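Local coordinates for translation initiation factor eIF2b-like protein (Chaetomium thermophilum, PDB 4ZEM), which serves as the beta subunit of the decameric eIF2B complex, which probably promotes exchange of GDP for GTP on initiation factor eIF2, at residues 32-36 and 37-41; 10-13 and 14-17; 43-46 and 47-51. All coordinates share one frame; numbering follows the deposited sequence.

Interaction 1 of 3, residues 32-36 and 37-41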
loop_
_atom_site.group_PDB
_atom_site.type_symbol
_atom_site.label_atom_id
_atom_site.label_comp_id
_atom_site.label_asym_id
_atom_site.label_seq_id
_atom_site.Cartn_x
_atom_site.Cartn_y
_atom_site.Cartn_z
ATOM N N ILE A 32 -15.952 2.204 8.886
ATOM C CA ILE A 32 -16.765 1.465 7.924
ATOM C C ILE A 32 -17.620 2.450 7.143
ATOM O O ILE A 32 -17.760 2.347 5.926
ATOM C CB ILE A 32 -17.678 0.421 8.614
ATOM C CG1 ILE A 32 -16.851 -0.691 9.254
ATOM C CG2 ILE A 32 -18.654 -0.188 7.617
ATOM C CD1 ILE A 32 -16.250 -1.638 8.257
ATOM N N PHE A 33 -18.162 3.428 7.860
ATOM C CA PHE A 33 -18.985 4.466 7.259
ATOM C C PHE A 33 -18.184 5.287 6.249
ATOM O O PHE A 33 -18.671 5.590 5.160
ATOM C CB PHE A 33 -19.568 5.370 8.348
ATOM C CG PHE A 33 -20.437 6.472 7.823
ATOM C CD1 PHE A 33 -21.726 6.209 7.394
ATOM C CD2 PHE A 33 -19.968 7.775 7.765
ATOM C CE1 PHE A 33 -22.531 7.224 6.912
ATOM C CE2 PHE A 33 -20.768 8.795 7.284
ATOM C CZ PHE A 33 -22.050 8.518 6.858
ATOM N N LEU A 34 -16.957 5.646 6.617
ATOM C CA LEU A 34 -16.090 6.436 5.742
ATOM C C LEU A 34 -15.723 5.676 4.469
ATOM O O LEU A 34 -15.686 6.256 3.383
ATOM C CB LEU A 34 -14.823 6.872 6.483
ATOM C CG LEU A 34 -15.042 7.829 7.656
ATOM C CD1 LEU A 34 -13.736 8.135 8.369
ATOM C CD2 LEU A 34 -15.692 9.112 7.166
ATOM N N LEU A 35 -15.450 4.384 4.608
ATOM C CA LEU A 35 -15.096 3.551 3.464
ATOM C C LEU A 35 -16.248 3.395 2.471
ATOM O O LEU A 35 -16.036 3.458 1.259
ATOM C CB LEU A 35 -14.635 2.174 3.935
ATOM C CG LEU A 35 -13.369 2.123 4.791
ATOM C CD1 LEU A 35 -13.122 0.708 5.282
ATOM C CD2 LEU A 35 -12.185 2.624 3.994
ATOM N N LYS A 36 -17.460 3.186 2.985
ATOM C CA LYS A 36 -18.641 3.020 2.136
ATOM C C LYS A 36 -19.032 4.294 1.386
ATOM O O LYS A 36 -19.396 4.240 0.210
ATOM C CB LYS A 36 -19.834 2.528 2.961
ATOM C CG LYS A 36 -19.640 1.164 3.602
ATOM C CD LYS A 36 -20.950 0.644 4.176
ATOM C CE LYS A 36 -21.613 1.674 5.080
ATOM N NZ LYS A 36 -22.851 1.144 5.725
ATOM N N ARG A 37 -18.967 5.437 2.063
ATOM C CA ARG A 37 -19.289 6.707 1.422
ATOM C C ARG A 37 -18.109 7.159 0.584
ATOM O O ARG A 37 -18.207 8.125 -0.176
ATOM C CB ARG A 37 -19.657 7.772 2.455
ATOM C CG ARG A 37 -20.839 7.407 3.334
ATOM C CD ARG A 37 -22.115 7.376 2.513
ATOM N NE ARG A 37 -23.287 7.020 3.308
ATOM C CZ ARG A 37 -24.010 7.889 4.005
ATOM N NH1 ARG A 37 -23.682 9.175 4.010
ATOM N NH2 ARG A 37 -25.062 7.474 4.697
ATOM N N ARG A 38 -16.988 6.467 0.770
ATOM C CA ARG A 38 -15.800 6.610 -0.062
ATOM C C ARG A 38 -15.121 7.950 0.179
ATOM O O ARG A 38 -14.415 8.466 -0.688
ATOM C CB ARG A 38 -16.143 6.415 -1.540
ATOM C CG ARG A 38 -16.475 4.965 -1.853
ATOM C CD ARG A 38 -16.607 4.687 -3.333
ATOM N NE ARG A 38 -17.061 3.317 -3.549
ATOM C CZ ARG A 38 -17.009 2.680 -4.714
ATOM N NH1 ARG A 38 -16.509 3.283 -5.784
ATOM N NH2 ARG A 38 -17.451 1.432 -4.806
ATOM N N GLN A 39 -15.372 8.525 1.350
ATOM C CA GLN A 39 -14.661 9.719 1.786
ATOM C C GLN A 39 -13.177 9.382 1.940
ATOM O O GLN A 39 -12.310 10.230 1.729
ATOM C CB GLN A 39 -15.255 10.264 3.083
ATOM C CG GLN A 39 -14.691 11.609 3.502
ATOM C CD GLN A 39 -15.455 12.217 4.656
ATOM O OE1 GLN A 39 -16.479 11.686 5.086
ATOM N NE2 GLN A 39 -14.962 13.340 5.166
ATOM N N VAL A 40 -12.898 8.137 2.326
ATOM C CA VAL A 40 -11.532 7.673 2.559
ATOM C C VAL A 40 -11.168 6.704 1.436
ATOM O O VAL A 40 -11.866 5.712 1.210
ATOM C CB VAL A 40 -11.378 6.989 3.934
ATOM C CG1 VAL A 40 -10.026 6.294 4.046
ATOM C CG2 VAL A 40 -11.555 8.006 5.051
ATOM N N THR A 41 -10.072 6.996 0.740
ATOM C CA THR A 41 -9.712 6.264 -0.475
ATOM C C THR A 41 -8.212 6.071 -0.668
ATOM O O THR A 41 -7.410 6.901 -0.237
ATOM C CB THR A 41 -10.243 6.979 -1.729
ATOM O OG1 THR A 41 -10.066 8.391 -1.571
ATOM C CG2 THR A 41 -11.720 6.689 -1.934
#
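Arg37, the first residue of 37-41, closes a regular helical turn onto Phe33: its N lies 3.1 Å from Phe33 O, with an N-H...O angle of 164°. Its side chain bends at chi2 (-68°), folding the chain back over the aromatic ring. CG lies over one ring face, 4.0 Å from the Phe33 centroid, a CH-pi contact. Farther out, the guanidinium is turned 59° from the ring plane, so the two groups do not stack flat; Phe33 CE1 instead sits 3.3 Å above the guanidinium plane, over its centre. Arg38 takes a positive phi and is the first residue to leave helical geometry. Its N makes a weak bond to Leu35 O, and Gln39 N makes another weak one to Leu34 O. Gln39, extended beyond CG, crosses Leu34 at an angle and brings OE1 to 3.4 Å from Leu34 CD2, while its NE2 bonds to Pro10 O. Val40 points back toward the helix, and its CG2 packs 3.7 Å from Leu34 CB. The other methyl, CG1, lies 4.3 Å from Leu35 CD2. The chain thus turns from helix 24-37 toward helix 43-59. Leu34 and Val40 face Trp15 and Leu12 of helix 12-18, Leu35 and Val40 meet Cys45 of helix 43-59, and Leu35 also touches Ala82 of helix 65-82.

Interaction 2 of 3, residues 10-13 and 14-17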
loop_
_atom_site.group_PDB
_atom_site.type_symbol
_atom_site.label_atom_id
_atom_site.label_comp_id
_atom_site.label_asym_id
_atom_site.label_seq_id
_atom_site.Cartn_x
_atom_site.Cartn_y
_atom_site.Cartn_z
ATOM N N PRO A 10 -17.358 11.529 9.990
ATOM C CA PRO A 10 -17.538 12.733 9.170
ATOM C C PRO A 10 -16.280 13.098 8.383
ATOM O O PRO A 10 -16.383 13.466 7.216
ATOM C CB PRO A 10 -17.871 13.806 10.212
ATOM C CG PRO A 10 -18.440 13.022 11.364
ATOM C CD PRO A 10 -17.556 11.826 11.419
ATOM N N SER A 11 -15.122 13.051 9.039
ATOM C CA SER A 11 -13.838 13.244 8.370
ATOM C C SER A 11 -12.777 12.273 8.880
ATOM O O SER A 11 -12.853 11.800 10.018
ATOM C CB SER A 11 -13.352 14.678 8.550
ATOM O OG SER A 11 -11.977 14.778 8.229
ATOM N N LEU A 12 -11.801 11.967 8.032
ATOM C CA LEU A 12 -10.716 11.068 8.413
ATOM C C LEU A 12 -9.892 11.692 9.541
ATOM O O LEU A 12 -9.500 11.013 10.492
ATOM C CB LEU A 12 -9.818 10.753 7.216
ATOM C CG LEU A 12 -8.610 9.858 7.497
ATOM C CD1 LEU A 12 -9.074 8.524 8.068
ATOM C CD2 LEU A 12 -7.791 9.644 6.224
ATOM N N ALA A 13 -9.642 12.994 9.426
ATOM C CA ALA A 13 -8.912 13.733 10.447
ATOM C C ALA A 13 -9.667 13.718 11.771
ATOM O O ALA A 13 -9.078 13.503 12.830
ATOM C CB ALA A 13 -8.670 15.161 9.991
ATOM N N THR A 14 -10.977 13.939 11.704
ATOM C CA THR A 14 -11.817 13.910 12.896
ATOM C C THR A 14 -11.893 12.483 13.441
ATOM O O THR A 14 -11.888 12.272 14.655
ATOM C CB THR A 14 -13.238 14.444 12.612
ATOM O OG1 THR A 14 -13.849 13.670 11.575
ATOM C CG2 THR A 14 -13.182 15.902 12.184
ATOM N N TRP A 15 -11.961 11.511 12.535
ATOM C CA TRP A 15 -11.988 10.103 12.916
ATOM C C TRP A 15 -10.715 9.720 13.665
ATOM O O TRP A 15 -10.755 8.961 14.633
ATOM C CB TRP A 15 -12.157 9.211 11.681
ATOM C CG TRP A 15 -12.142 7.738 11.986
ATOM C CD1 TRP A 15 -13.209 6.969 12.343
ATOM C CD2 TRP A 15 -11.008 6.857 11.951
ATOM N NE1 TRP A 15 -12.814 5.667 12.539
ATOM C CE2 TRP A 15 -11.468 5.570 12.305
ATOM C CE3 TRP A 15 -9.651 7.030 11.653
ATOM C CZ2 TRP A 15 -10.621 4.464 12.370
ATOM C CZ3 TRP A 15 -8.810 5.929 11.721
ATOM C CH2 TRP A 15 -9.299 4.662 12.076
ATOM N N THR A 16 -9.589 10.259 13.210
ATOM C CA THR A 16 -8.284 9.937 13.780
ATOM C C THR A 16 -8.100 10.345 15.247
ATOM O O THR A 16 -7.477 9.611 16.015
ATOM C CB THR A 16 -7.156 10.574 12.945
ATOM O OG1 THR A 16 -7.297 10.173 11.577
ATOM C CG2 THR A 16 -5.792 10.125 13.448
ATOM N N LYS A 17 -8.635 11.494 15.653
ATOM C CA LYS A 17 -8.419 11.929 17.035
ATOM C C LYS A 17 -9.576 11.632 17.984
ATOM O O LYS A 17 -9.521 11.982 19.163
ATOM C CB LYS A 17 -8.098 13.423 17.095
ATOM C CG LYS A 17 -6.681 13.688 17.577
ATOM C CD LYS A 17 -6.420 12.922 18.876
ATOM C CE LYS A 17 -5.239 13.478 19.650
ATOM N NZ LYS A 17 -5.458 14.897 20.049
#
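Trp15 N donates to Ser11 O at 2.7 Å and Thr16 N to Leu12 O at 2.8 Å, so regular i to i+4 bonds open the first turn of helix 12-18, with Ser11 at its N-cap. The Ser11 side chain caps the turn by accepting from Ala13 N, a weak bond with an N-H...OG angle of 131°. Thr14 OG1 donates to the same Ser11 O that receives Trp15 N, across 2.6 Å, and both donors come from one face of that carbonyl's plane. A chi1 of 58° puts the hydroxyl between the backbone N and the carbonyl carbon, turned back toward the residue three places earlier. Thr16 bonds back to the residue four places earlier instead. With OG1 beside its own backbone N (chi1 -54°), it reaches Leu12 O at 2.6 Å, from above the carbonyl plane and from the face opposite to Thr16 N. The apolar contact across the segments is Leu12 CD1 on the Trp15 ring, met obliquely, 3.9 Å from CE3. Beyond the two segments, Trp15 NE1 is held by Ser27 O and its ring lies against helix 24-37. Two carbonyls of the first turn therefore each carry one amide and one hydroxyl donor, which means that both threonine hydroxyls find acceptors in their own helix and that the N-terminal turn is tied together by side chains as well as by backbone.

Interaction 3 of 3, residues 43-46 and 47-51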
loop_
_atom_site.group_PDB
_atom_site.type_symbol
_atom_site.label_atom_id
_atom_site.label_comp_id
_atom_site.label_asym_id
_atom_site.label_seq_id
_atom_site.Cartn_x
_atom_site.Cartn_y
_atom_site.Cartn_z
ATOM N N ASP A 43 -4.347 5.184 -0.638
ATOM C CA ASP A 43 -3.266 4.968 0.321
ATOM C C ASP A 43 -3.527 5.532 1.722
ATOM O O ASP A 43 -2.913 5.080 2.692
ATOM C CB ASP A 43 -1.958 5.548 -0.221
ATOM C CG ASP A 43 -1.739 5.224 -1.687
ATOM O OD1 ASP A 43 -2.360 4.260 -2.182
ATOM O OD2 ASP A 43 -0.934 5.924 -2.340
ATOM N N GLU A 44 -4.421 6.512 1.845
ATOM C CA GLU A 44 -4.707 7.053 3.171
ATOM C C GLU A 44 -5.638 6.091 3.890
ATOM O O GLU A 44 -5.798 6.140 5.108
ATOM C CB GLU A 44 -5.321 8.450 3.095
ATOM C CG GLU A 44 -6.670 8.507 2.413
ATOM C CD GLU A 44 -7.190 9.927 2.290
ATOM O OE1 GLU A 44 -6.680 10.809 3.013
ATOM O OE2 GLU A 44 -8.109 10.160 1.475
ATOM N N CYS A 45 -6.239 5.210 3.102
ATOM C CA CYS A 45 -7.008 4.087 3.603
ATOM C C CYS A 45 -6.092 3.083 4.308
ATOM O O CYS A 45 -6.462 2.511 5.335
ATOM C CB CYS A 45 -7.784 3.442 2.450
ATOM S SG CYS A 45 -8.363 1.782 2.704
ATOM N N ALA A 46 -4.896 2.878 3.759
ATOM C CA ALA A 46 -3.933 1.935 4.330
ATOM C C ALA A 46 -3.572 2.319 5.762
ATOM O O ALA A 46 -3.583 1.478 6.665
ATOM C CB ALA A 46 -2.684 1.869 3.479
ATOM N N GLY A 47 -3.278 3.600 5.964
ATOM C CA GLY A 47 -2.952 4.122 7.281
ATOM C C GLY A 47 -4.109 4.007 8.258
ATOM O O GLY A 47 -3.912 3.675 9.431
ATOM N N ALA A 48 -5.321 4.257 7.767
ATOM C CA ALA A 48 -6.515 4.194 8.607
ATOM C C ALA A 48 -6.717 2.780 9.144
ATOM O O ALA A 48 -7.069 2.600 10.307
ATOM C CB ALA A 48 -7.746 4.658 7.833
ATOM N N ILE A 49 -6.476 1.781 8.300
ATOM C CA ILE A 49 -6.590 0.389 8.717
ATOM C C ILE A 49 -5.574 0.067 9.815
ATOM O O ILE A 49 -5.912 -0.560 10.821
ATOM C CB ILE A 49 -6.384 -0.577 7.534
ATOM C CG1 ILE A 49 -7.420 -0.306 6.441
ATOM C CG2 ILE A 49 -6.478 -2.021 8.002
ATOM C CD1 ILE A 49 -8.857 -0.473 6.906
ATOM N N ALA A 50 -4.340 0.528 9.630
ATOM C CA ALA A 50 -3.278 0.290 10.606
ATOM C C ALA A 50 -3.628 0.894 11.972
ATOM O O ALA A 50 -3.429 0.266 13.011
ATOM C CB ALA A 50 -1.950 0.856 10.093
ATOM N N GLN A 51 -4.160 2.109 11.963
ATOM C CA GLN A 51 -4.544 2.777 13.200
ATOM C C GLN A 51 -5.714 2.092 13.902
ATOM O O GLN A 51 -5.729 1.976 15.135
ATOM C CB GLN A 51 -4.880 4.244 12.919
ATOM C CG GLN A 51 -3.673 5.154 13.006
ATOM C CD GLN A 51 -3.948 6.550 12.505
ATOM O OE1 GLN A 51 -4.674 6.740 11.530
ATOM N NE2 GLN A 51 -3.373 7.542 13.173
#
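Cys45 and Ile49 are one helical turn apart, and Ile49 N bonds to Cys45 O at 3.1 Å with an N-H...O angle of 158°. With CG1 anti to the carbonyl carbon and beside the backbone N (chi1 -59°), the longer branch of Ile49 starts back toward the preceding turn, with CD1 turned outward. This brings CG1 near Cys45 O and to 4.4 Å from Cys45 SG, a loose apolar contact. Ala50 N bonds to Ala46 O at 3.2 Å and Ala48 N to Glu44 O at 3.3 Å, and the Ala48 methyl lies 3.5 Å from Cys45 O. Three alanines and Gly47, which has no side chain, keep this part of the helix slim, and all four are buried.

Around this shell, Ile89 of helix 88-104 touches both Cys45 and Ile49, while Ile92 adds to the cover over Ile49. Ala48 rests against Leu12 of helix 12-18 and Leu31 of helix 24-37. Toward the N-terminal end of the segment, Asp43 OD1 forms a salt bridge with Lys309 NZ, and Ala46 touches Tyr308, both in the loop after strand 301-304. Residues 45-50 are thus buried in the N-terminal helical domain, among helices 12-18, 24-37 and 88-104, and the stretch is joined at one end to the Rossmann-like domain, in the two-domain plan of the eIF2B alpha/beta/delta family.

In the fold
The three contacts lie on consecutive helices of one helical bundle, with centres 11 to 12 Å apart. Interaction 3 is the buried one, interaction 1 is partly buried, and interaction 2 lies at the surface. Their chemistry follows this order: small and aliphatic residues in 45-50, a mixed helix end with a charged outer side in 32-41, and hydroxyl-rich capping in 10-17. Much of the joining between them is packing: Leu34 CD1 lies 3.8 Å from Trp15 CB between interactions 1 and 2, Val40 CG1 3.8 Å from Cys45 CA between 1 and 3, and Leu12 CD1 4.1 Å from Ala48 CB between 2 and 3.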